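Local coordinates for protein 1-deoxy-D-xylulose 5-phosphate reductoisomerase (Moraxella catarrhalis, PDB 4ZQG) that catalyses the NADPH-dependent isomerisation and reduction of 1-deoxy-D-xylulose 5-phosphate to 2-C-methyl-D-erythritol 4-phosphate in the MEP pathway of isoprenoid synthesis, at residues G276-T282 with S296-L301; L324-A328 with K365-D369; V44-L48 with Q68-V73. One frame throughout, in Å; residues are numbered along the deposited sequence.

In the fold
The three contacts lie well apart, with centres 32 to 42 Å from one another, and share no helix or strand. Each is partly buried. Interaction 3 joins two neighbouring helices of the N-terminal Rossmann-type nucleotide-binding domain, with an apolar centre and a salt bridge at its edge. Interaction 2 joins two helices of the C-terminal part and is mostly apolar, built round one leucine. Interaction 1 is different. It pairs the loop entering helix 281-289 with the loop that follows this helix, uses a water and a weak hydrogen bond, and reaches both the nicotinamide and the second subunit. Interactions 2 and 3 touch no other chain of the assembly.

Interaction 1: G276-T282 with S296-L301; sequences GTPDMKT and SGVMPL. With NAD (nicotinamide-adenine-dinucleotide), chain C.
Segment 276-282 stays extended through Asp279, turns at Met280 and runs into a helix. Segment 296-301 has no regular structure. CA atoms approach most closely at Thr277 and Leu301 (5.0 Å) and at Lys281 and Ser296 (5.8 Å). Thr277 OG1 gives a weak hydrogen bond to Met299 O at 3.5 Å. One water accepts from Thr277 N at 3.0 Å and Leu301 N at 3.2 Å, bridging the backbones.

Thr277 is in the p rotamer. Its CG2 packs on the loop backbone, 3.0 Å from both Met299 O and Leu301 N, and lies 3.7 Å from Leu301 CB. Val298 CG1 lies 3.5 Å from Thr282 OG1 and 3.7 Å from Lys281 CB. Lys281 CD lies 3.4 Å from Ser296 O.

Each segment is braced internally. Asp279 OD2 accepts from Lys281 N at 2.9 Å, a capping bond. Lys281 is m, t, m, m, which folds NZ back into a salt bridge, 3.1 Å from Asp279 OD1 and OD2. Val298 N donates to Ser296 OG at 3.3 Å in an ST turn.

Across the dimer interface, Thr282 OG1 and Ser296 OG are hydrogen-bonded to Asp268 O of the second subunit.

Met280 points away from the second loop. Its CG comes 3.2 Å from NAD O7N, and it also touches fosmidomycin. The contact thus backs a capped helix start whose other side lines the nicotinamide and inhibitor site.

Interaction 2: L324-A328 with K365-D369; sequences LARYA and KACLD
Leu368 has the most surface covered here, followed by Leu324 and Tyr327. Segment 324-328 lies on helix 320-331, and 365-368 on helix 359-368. The nearest CA pairs are Leu324 with Lys365 at 6.9 Å and Ala328 with Leu368 at 7.7 Å. Within the turns, Ala328 N donates to Leu324 O at 2.9 Å and Asp369 N to Lys365 O at 2.8 Å.

Leu368 points toward the other helix with chi1 m and chi2 t. Its CD1 lies 4.0 Å from Leu324 CB and 3.9 Å from Leu324 O. Its CD2 lies 4.0 Å from Ala328 CB. The leucine therefore fits between residues one turn apart. Leu368 and Ala328 also both touch Ala335 of helix 333-351, which joins this pair in the helical C-terminal part of the reductoisomerase. Cys367 packs on Ala342 of helix 333-351 and on helix 387-409.

Leu324, also m and t, points toward the second helix. Its CD2 lies 4.0 Å from Lys365 CG, so it meets the aliphatic part of that lysine. The extended Lys365 chain then leads its end away.

Tyr327 is more exposed and has chi1 t. Its CE2 lies 4.3 Å from Leu368 CB. Asp369 OD2 lies at the ring edge, near its plane, 3.6 Å from Tyr327 OH.

Interaction 3: V44-L48 with Q68-V73; sequences VDKLL and QLSQKV
Leu69 and Leu48 form the apolar centre, with Val44 beside them. Leu69 CD2 lies 3.7 Å from Val44 CG1 and 4.2 Å from Leu48 CD1. Leu69 CD1 is 4.4 Å from Leu47 CD2. Leu48, with chi1 t and chi2 p, also brings CD1 to 3.6 Å from Val73 CG2 and 3.8 Å from Lys72 O. The CA-to-CB bond of Leu69 points sideways, and its methyls are what reach the other helix.

Both segments are helical. Their axes approach to 10.5 Å and cross at -34°, so the two helix segments run roughly parallel. CA atoms are nearest at Val44 and Leu69 (6.5 Å) and at Leu48 and Val73 (7.0 Å). Helices 44-54 and 66-75 are successive helices of the Rossmann-type domain, linked through parallel strand 58-61. Leu69 and Val73 also rest on Ile82 of the outermost strand 81-84.

Farther out, Val44 CG1 is 3.6 Å from Gln68 OE1. Lys72 is m at chi1 and otherwise extended, and runs along this edge. Its NZ donates to Gln68 OE1 at 3.0 Å and forms a salt bridge with Asp45 OD1 at 3.3 Å, weak as a hydrogen bond.

Interaction 1: G276-T282 with S296-L301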
loop_
_atom_site.group_PDB
_atom_site.type_symbol
_atom_site.label_atom_id
_atom_site.label_comp_id
_atom_site.label_asym_id
_atom_site.label_seq_id
_atom_site.Cartn_x
_atom_site.Cartn_y
_atom_site.Cartn_z
ATOM N N GLY A 276 2.957 -3.794 -8.707
ATOM C CA GLY A 276 3.184 -3.246 -10.037
ATOM C C GLY A 276 3.871 -4.259 -10.928
ATOM O O GLY A 276 4.335 -5.298 -10.454
ATOM N N THR A 277 3.941 -3.977 -12.229
ATOM C CA THR A 277 4.647 -4.912 -13.053
ATOM C C THR A 277 6.060 -4.604 -12.687
ATOM O O THR A 277 6.357 -3.478 -12.324
ATOM C CB THR A 277 4.393 -4.782 -14.549
ATOM O OG1 THR A 277 5.189 -3.735 -15.069
ATOM C CG2 THR A 277 2.958 -4.491 -14.815
ATOM N N PRO A 278 6.916 -5.618 -12.700
ATOM C CA PRO A 278 8.314 -5.450 -12.363
ATOM C C PRO A 278 9.110 -4.755 -13.526
ATOM O O PRO A 278 9.570 -5.399 -14.429
ATOM C CB PRO A 278 8.767 -6.877 -12.159
ATOM C CG PRO A 278 7.916 -7.656 -13.105
ATOM C CD PRO A 278 6.589 -7.005 -13.037
ATOM N N ASP A 279 9.223 -3.440 -13.432
ATOM C CA ASP A 279 9.744 -2.596 -14.409
ATOM C C ASP A 279 10.268 -1.401 -13.675
ATOM O O ASP A 279 9.477 -0.631 -13.142
ATOM C CB ASP A 279 8.641 -2.114 -15.312
ATOM C CG ASP A 279 9.195 -1.315 -16.523
ATOM O OD1 ASP A 279 8.931 -1.750 -17.637
ATOM O OD2 ASP A 279 9.906 -0.285 -16.370
ATOM N N MET A 280 11.571 -1.167 -13.711
ATOM C CA MET A 280 12.144 -0.094 -12.913
ATOM C C MET A 280 11.716 1.307 -13.305
ATOM O O MET A 280 12.047 2.244 -12.605
ATOM C CB MET A 280 13.672 -0.156 -12.960
ATOM C CG MET A 280 14.278 -1.366 -12.265
ATOM S SD MET A 280 13.855 -1.520 -10.521
ATOM C CE MET A 280 14.534 -0.037 -9.807
ATOM N N LYS A 281 11.014 1.489 -14.422
ATOM C CA LYS A 281 10.505 2.827 -14.730
ATOM C C LYS A 281 9.501 3.332 -13.707
ATOM O O LYS A 281 9.411 4.533 -13.484
ATOM C CB LYS A 281 9.900 2.898 -16.120
ATOM C CG LYS A 281 10.920 2.778 -17.222
ATOM C CD LYS A 281 10.361 3.086 -18.616
ATOM C CE LYS A 281 9.321 2.080 -19.051
ATOM N NZ LYS A 281 9.914 0.738 -19.292
ATOM N N THR A 282 8.782 2.418 -13.049
ATOM C CA THR A 282 7.819 2.829 -12.030
ATOM C C THR A 282 8.516 3.535 -10.873
ATOM O O THR A 282 8.226 4.689 -10.600
ATOM C CB THR A 282 6.924 1.666 -11.592
ATOM O OG1 THR A 282 5.921 1.417 -12.585
ATOM C CG2 THR A 282 6.244 1.987 -10.338
ATOM N N SER A 296 4.887 6.862 -16.494
ATOM C CA SER A 296 6.194 6.243 -16.561
ATOM C C SER A 296 6.453 5.459 -17.870
ATOM O O SER A 296 7.601 5.086 -18.168
ATOM C CB SER A 296 6.288 5.246 -15.451
ATOM O OG SER A 296 5.265 4.310 -15.662
ATOM N N GLY A 297 5.408 5.170 -18.628
ATOM C CA GLY A 297 5.558 4.341 -19.815
ATOM C C GLY A 297 5.599 2.853 -19.551
ATOM O O GLY A 297 5.915 2.079 -20.407
ATOM N N VAL A 298 5.283 2.415 -18.347
ATOM C CA VAL A 298 5.229 0.988 -18.101
ATOM C C VAL A 298 3.889 0.502 -18.615
ATOM O O VAL A 298 2.922 1.287 -18.776
ATOM C CB VAL A 298 5.390 0.623 -16.610
ATOM C CG1 VAL A 298 6.602 1.321 -16.033
ATOM C CG2 VAL A 298 4.138 0.938 -15.810
ATOM N N MET A 299 3.837 -0.779 -18.912
ATOM C CA MET A 299 2.570 -1.415 -19.172
ATOM C C MET A 299 2.006 -1.789 -17.808
ATOM O O MET A 299 2.628 -2.580 -17.083
ATOM C CB MET A 299 2.800 -2.668 -20.021
ATOM C CG MET A 299 3.237 -2.377 -21.462
ATOM S SD MET A 299 3.788 -3.864 -22.343
ATOM C CE MET A 299 2.373 -4.902 -21.934
ATOM N N PRO A 300 0.838 -1.236 -17.426
ATOM C CA PRO A 300 0.417 -1.460 -16.018
ATOM C C PRO A 300 0.048 -2.891 -15.748
ATOM O O PRO A 300 -0.305 -3.625 -16.652
ATOM C CB PRO A 300 -0.806 -0.553 -15.848
ATOM C CG PRO A 300 -0.805 0.353 -17.038
ATOM C CD PRO A 300 -0.137 -0.404 -18.144
ATOM N N LEU A 301 0.196 -3.292 -14.508
ATOM C CA LEU A 301 -0.224 -4.593 -14.079
ATOM C C LEU A 301 -1.710 -4.775 -14.389
ATOM O O LEU A 301 -2.517 -3.899 -14.101
ATOM C CB LEU A 301 0.039 -4.688 -12.571
ATOM C CG LEU A 301 -0.156 -6.041 -11.916
ATOM C CD1 LEU A 301 0.660 -7.158 -12.552
ATOM C CD2 LEU A 301 0.223 -5.898 -10.471
HETATM P PA NAD C . 24.907 -1.906 -15.108
HETATM O O1A NAD C . 26.005 -2.894 -14.909
HETATM O O2A NAD C . 23.824 -2.135 -16.140
HETATM O O5B NAD C . 25.474 -0.400 -15.276
HETATM C C5B NAD C . 26.400 0.203 -14.388
HETATM C C4B NAD C . 26.716 1.646 -14.813
HETATM O O4B NAD C . 27.801 2.104 -13.987
HETATM C C3B NAD C . 27.161 1.778 -16.276
HETATM O O3B NAD C . 26.688 2.987 -16.876
HETATM C C2B NAD C . 28.678 1.802 -16.174
HETATM O O2B NAD C . 29.296 2.658 -17.133
HETATM C C1B NAD C . 28.970 2.327 -14.773
HETATM N N9A NAD C . 30.176 1.671 -14.184
HETATM C C8A NAD C . 30.410 0.348 -14.136
HETATM N N7A NAD C . 31.600 0.079 -13.549
HETATM C C5A NAD C . 32.157 1.242 -13.212
HETATM C C6A NAD C . 33.434 1.616 -12.565
HETATM N N6A NAD C . 34.320 0.650 -12.163
HETATM N N1A NAD C . 33.640 2.940 -12.410
HETATM C C2A NAD C . 32.752 3.884 -12.842
HETATM N N3A NAD C . 31.573 3.615 -13.448
HETATM C C4A NAD C . 31.231 2.310 -13.646
HETATM O O3 NAD C . 24.230 -1.732 -13.649
HETATM P PN NAD C . 22.672 -1.697 -13.236
HETATM O O1N NAD C . 22.203 -3.133 -13.336
HETATM O O2N NAD C . 22.030 -0.522 -13.933
HETATM O O5D NAD C . 22.897 -1.331 -11.687
HETATM C C5D NAD C . 23.130 0.011 -11.256
HETATM C C4D NAD C . 22.930 0.119 -9.742
HETATM O O4D NAD C . 21.545 0.172 -9.391
HETATM C C3D NAD C . 23.513 -1.092 -9.037
HETATM O O3D NAD C . 24.051 -0.639 -7.800
HETATM C C2D NAD C . 22.335 -2.023 -8.852
HETATM O O2D NAD C . 22.555 -2.935 -7.766
HETATM C C1D NAD C . 21.191 -1.021 -8.658
HETATM N N1N NAD C . 19.896 -1.553 -9.107
HETATM C C2N NAD C . 19.693 -1.903 -10.402
HETATM C C3N NAD C . 18.460 -2.444 -10.822
HETATM C C7N NAD C . 18.184 -2.823 -12.255
HETATM O O7N NAD C . 17.037 -3.007 -12.622
HETATM N N7N NAD C . 19.188 -2.939 -13.124
HETATM C C4N NAD C . 17.453 -2.605 -9.883
HETATM C C5N NAD C . 17.692 -2.221 -8.587
HETATM C C6N NAD C . 18.915 -1.700 -8.202
HETATM O O HOH W 1 2.145 -1.604 -12.657
#

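Interaction 2: L324-A328 with K365-D369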
loop_
_atom_site.group_PDB
_atom_site.type_symbol
_atom_site.label_atom_id
_atom_site.label_comp_id
_atom_site.label_asym_id
_atom_site.label_seq_id
_atom_site.Cartn_x
_atom_site.Cartn_y
_atom_site.Cartn_z
ATOM N N LEU A 324 24.122 -14.649 5.903
ATOM C CA LEU A 324 25.405 -13.992 6.131
ATOM C C LEU A 324 25.245 -12.487 6.092
ATOM O O LEU A 324 25.948 -11.760 6.787
ATOM C CB LEU A 324 26.438 -14.479 5.135
ATOM C CG LEU A 324 26.695 -16.003 5.140
ATOM C CD1 LEU A 324 27.444 -16.464 3.904
ATOM C CD2 LEU A 324 27.458 -16.426 6.371
ATOM N N ALA A 325 24.282 -12.009 5.325
ATOM C CA ALA A 325 24.042 -10.574 5.298
ATOM C C ALA A 325 23.422 -10.050 6.561
ATOM O O ALA A 325 23.711 -8.912 6.992
ATOM C CB ALA A 325 23.166 -10.217 4.122
ATOM N N ARG A 326 22.550 -10.865 7.152
ATOM C CA ARG A 326 21.925 -10.466 8.398
ATOM C C ARG A 326 22.991 -10.425 9.472
ATOM O O ARG A 326 23.158 -9.424 10.148
ATOM C CB ARG A 326 20.753 -11.374 8.770
ATOM C CG ARG A 326 19.837 -10.728 9.809
ATOM C CD ARG A 326 18.622 -11.583 10.134
ATOM N NE ARG A 326 17.698 -11.627 9.023
ATOM C CZ ARG A 326 16.836 -10.663 8.727
ATOM N NH1 ARG A 326 16.024 -10.809 7.665
ATOM N NH2 ARG A 326 16.783 -9.557 9.466
ATOM N N TYR A 327 23.756 -11.506 9.567
ATOM C CA TYR A 327 24.893 -11.577 10.458
ATOM C C TYR A 327 25.750 -10.345 10.308
ATOM O O TYR A 327 26.119 -9.717 11.288
ATOM C CB TYR A 327 25.674 -12.846 10.182
ATOM C CG TYR A 327 26.999 -12.955 10.914
ATOM C CD1 TYR A 327 27.097 -12.709 12.291
ATOM C CD2 TYR A 327 28.170 -13.333 10.225
ATOM C CE1 TYR A 327 28.321 -12.825 12.950
ATOM C CE2 TYR A 327 29.381 -13.459 10.876
ATOM C CZ TYR A 327 29.458 -13.202 12.233
ATOM O OH TYR A 327 30.684 -13.333 12.861
ATOM N N ALA A 328 26.028 -9.949 9.075
ATOM C CA ALA A 328 26.882 -8.790 8.842
ATOM C C ALA A 328 26.180 -7.514 9.257
ATOM O O ALA A 328 26.780 -6.647 9.872
ATOM C CB ALA A 328 27.323 -8.730 7.386
ATOM N N LYS A 365 31.657 -16.115 3.653
ATOM C CA LYS A 365 31.723 -16.473 5.054
ATOM C C LYS A 365 33.164 -16.431 5.481
ATOM O O LYS A 365 33.523 -15.782 6.491
ATOM C CB LYS A 365 31.162 -17.865 5.294
ATOM C CG LYS A 365 31.038 -18.211 6.766
ATOM C CD LYS A 365 30.633 -19.672 7.014
ATOM C CE LYS A 365 30.263 -19.893 8.483
ATOM N NZ LYS A 365 30.033 -21.324 8.831
ATOM N N ALA A 366 34.001 -17.095 4.681
ATOM C CA ALA A 366 35.407 -17.229 5.014
ATOM C C ALA A 366 35.970 -15.852 5.253
ATOM O O ALA A 366 36.734 -15.640 6.190
ATOM C CB ALA A 366 36.172 -17.957 3.921
ATOM N N CYS A 367 35.541 -14.908 4.434
ATOM C CA CYS A 367 35.895 -13.510 4.646
ATOM C C CYS A 367 35.274 -12.838 5.908
ATOM O O CYS A 367 35.939 -12.038 6.577
ATOM C CB CYS A 367 35.548 -12.702 3.405
ATOM S SG CYS A 367 36.724 -12.985 2.070
ATOM N N LEU A 368 34.020 -13.135 6.236
ATOM C CA LEU A 368 33.439 -12.517 7.404
ATOM C C LEU A 368 34.169 -13.029 8.639
ATOM O O LEU A 368 34.486 -12.232 9.529
ATOM C CB LEU A 368 31.937 -12.772 7.502
ATOM C CG LEU A 368 31.085 -11.906 6.584
ATOM C CD1 LEU A 368 29.775 -12.587 6.271
ATOM C CD2 LEU A 368 30.858 -10.529 7.178
ATOM N N ASP A 369 34.464 -14.337 8.650
ATOM C CA ASP A 369 35.092 -14.996 9.790
ATOM C C ASP A 369 36.618 -14.954 9.811
ATOM O O ASP A 369 37.230 -15.502 10.711
ATOM C CB ASP A 369 34.612 -16.448 9.896
ATOM C CG ASP A 369 33.132 -16.552 10.263
ATOM O OD1 ASP A 369 32.586 -17.669 10.153
ATOM O OD2 ASP A 369 32.510 -15.525 10.649
#

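Interaction 3: V44-L48 with Q68-V73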
loop_
_atom_site.group_PDB
_atom_site.type_symbol
_atom_site.label_atom_id
_atom_site.label_comp_id
_atom_site.label_asym_id
_atom_site.label_seq_id
_atom_site.Cartn_x
_atom_site.Cartn_y
_atom_site.Cartn_z
ATOM N N VAL A 44 31.797 3.721 -24.852
ATOM C CA VAL A 44 32.121 5.046 -25.329
ATOM C C VAL A 44 31.157 5.507 -26.433
ATOM O O VAL A 44 30.677 6.645 -26.418
ATOM C CB VAL A 44 33.572 5.074 -25.849
ATOM C CG1 VAL A 44 33.945 6.445 -26.401
ATOM C CG2 VAL A 44 34.543 4.705 -24.746
ATOM N N ASP A 45 30.892 4.630 -27.398
ATOM C CA ASP A 45 29.968 4.957 -28.473
ATOM C C ASP A 45 28.541 5.264 -27.976
ATOM O O ASP A 45 27.890 6.181 -28.485
ATOM C CB ASP A 45 29.959 3.840 -29.501
ATOM C CG ASP A 45 31.265 3.757 -30.297
ATOM O OD1 ASP A 45 32.128 4.679 -30.218
ATOM O OD2 ASP A 45 31.401 2.753 -31.027
ATOM N N LYS A 46 28.068 4.528 -26.958
ATOM C CA LYS A 46 26.744 4.739 -26.447
ATOM C C LYS A 46 26.689 6.061 -25.725
ATOM O O LYS A 46 25.812 6.895 -25.970
ATOM C CB LYS A 46 26.315 3.601 -25.567
ATOM C CG LYS A 46 24.834 3.668 -25.274
ATOM C CD LYS A 46 24.435 2.600 -24.272
ATOM C CE LYS A 46 22.965 2.703 -23.958
ATOM N NZ LYS A 46 22.656 1.639 -22.996
ATOM N N LEU A 47 27.681 6.305 -24.902
ATOM C CA LEU A 47 27.816 7.632 -24.308
ATOM C C LEU A 47 27.868 8.762 -25.365
ATOM O O LEU A 47 27.143 9.747 -25.263
ATOM C CB LEU A 47 29.040 7.685 -23.426
ATOM C CG LEU A 47 29.071 8.894 -22.528
ATOM C CD1 LEU A 47 27.795 9.078 -21.688
ATOM C CD2 LEU A 47 30.280 8.712 -21.638
ATOM N N LEU A 48 28.635 8.582 -26.419
ATOM C CA LEU A 48 28.581 9.537 -27.489
ATOM C C LEU A 48 27.188 9.713 -28.055
ATOM O O LEU A 48 26.723 10.859 -28.179
ATOM C CB LEU A 48 29.560 9.170 -28.626
ATOM C CG LEU A 48 29.673 10.252 -29.712
ATOM C CD1 LEU A 48 30.485 11.422 -29.201
ATOM C CD2 LEU A 48 30.277 9.733 -30.998
ATOM N N GLN A 68 40.002 9.185 -26.528
ATOM C CA GLN A 68 39.168 8.715 -27.634
ATOM C C GLN A 68 37.823 9.446 -27.665
ATOM O O GLN A 68 37.335 9.833 -28.708
ATOM C CB GLN A 68 38.973 7.212 -27.526
ATOM C CG GLN A 68 37.922 6.612 -28.457
ATOM C CD GLN A 68 37.450 5.243 -27.952
ATOM O OE1 GLN A 68 36.401 4.743 -28.352
ATOM N NE2 GLN A 68 38.205 4.660 -27.019
ATOM N N LEU A 69 37.234 9.653 -26.508
ATOM C CA LEU A 69 35.909 10.207 -26.466
ATOM C C LEU A 69 35.968 11.680 -26.761
ATOM O O LEU A 69 35.055 12.190 -27.382
ATOM C CB LEU A 69 35.266 9.930 -25.090
ATOM C CG LEU A 69 33.752 9.902 -24.814
ATOM C CD1 LEU A 69 33.346 11.001 -23.848
ATOM C CD2 LEU A 69 32.853 9.951 -26.048
ATOM N N SER A 70 37.039 12.350 -26.311
ATOM C CA SER A 70 37.228 13.779 -26.583
ATOM C C SER A 70 37.355 14.062 -28.071
ATOM O O SER A 70 36.795 15.045 -28.552
ATOM C CB SER A 70 38.448 14.356 -25.859
ATOM O OG SER A 70 38.329 14.201 -24.440
ATOM N N GLN A 71 38.069 13.206 -28.789
ATOM C CA GLN A 71 38.178 13.352 -30.236
ATOM C C GLN A 71 36.801 13.280 -30.873
ATOM O O GLN A 71 36.443 14.123 -31.693
ATOM C CB GLN A 71 39.055 12.266 -30.843
ATOM C CG GLN A 71 39.391 12.573 -32.282
ATOM C CD GLN A 71 39.989 13.968 -32.419
ATOM O OE1 GLN A 71 41.073 14.253 -31.890
ATOM N NE2 GLN A 71 39.269 14.850 -33.094
ATOM N N LYS A 72 36.037 12.264 -30.476
ATOM C CA LYS A 72 34.760 11.980 -31.068
ATOM C C LYS A 72 33.712 13.031 -30.793
ATOM O O LYS A 72 32.809 13.268 -31.607
ATOM C CB LYS A 72 34.290 10.598 -30.627
ATOM C CG LYS A 72 35.071 9.478 -31.295
ATOM C CD LYS A 72 34.629 8.111 -30.796
ATOM C CE LYS A 72 35.622 7.024 -31.227
ATOM N NZ LYS A 72 35.177 5.638 -30.899
ATOM N N VAL A 73 33.828 13.665 -29.645
ATOM C CA VAL A 73 32.927 14.740 -29.283
ATOM C C VAL A 73 33.266 16.024 -30.065
ATOM O O VAL A 73 32.355 16.729 -30.499
ATOM C CB VAL A 73 32.944 14.971 -27.771
ATOM C CG1 VAL A 73 32.337 16.303 -27.401
ATOM C CG2 VAL A 73 32.190 13.851 -27.087
#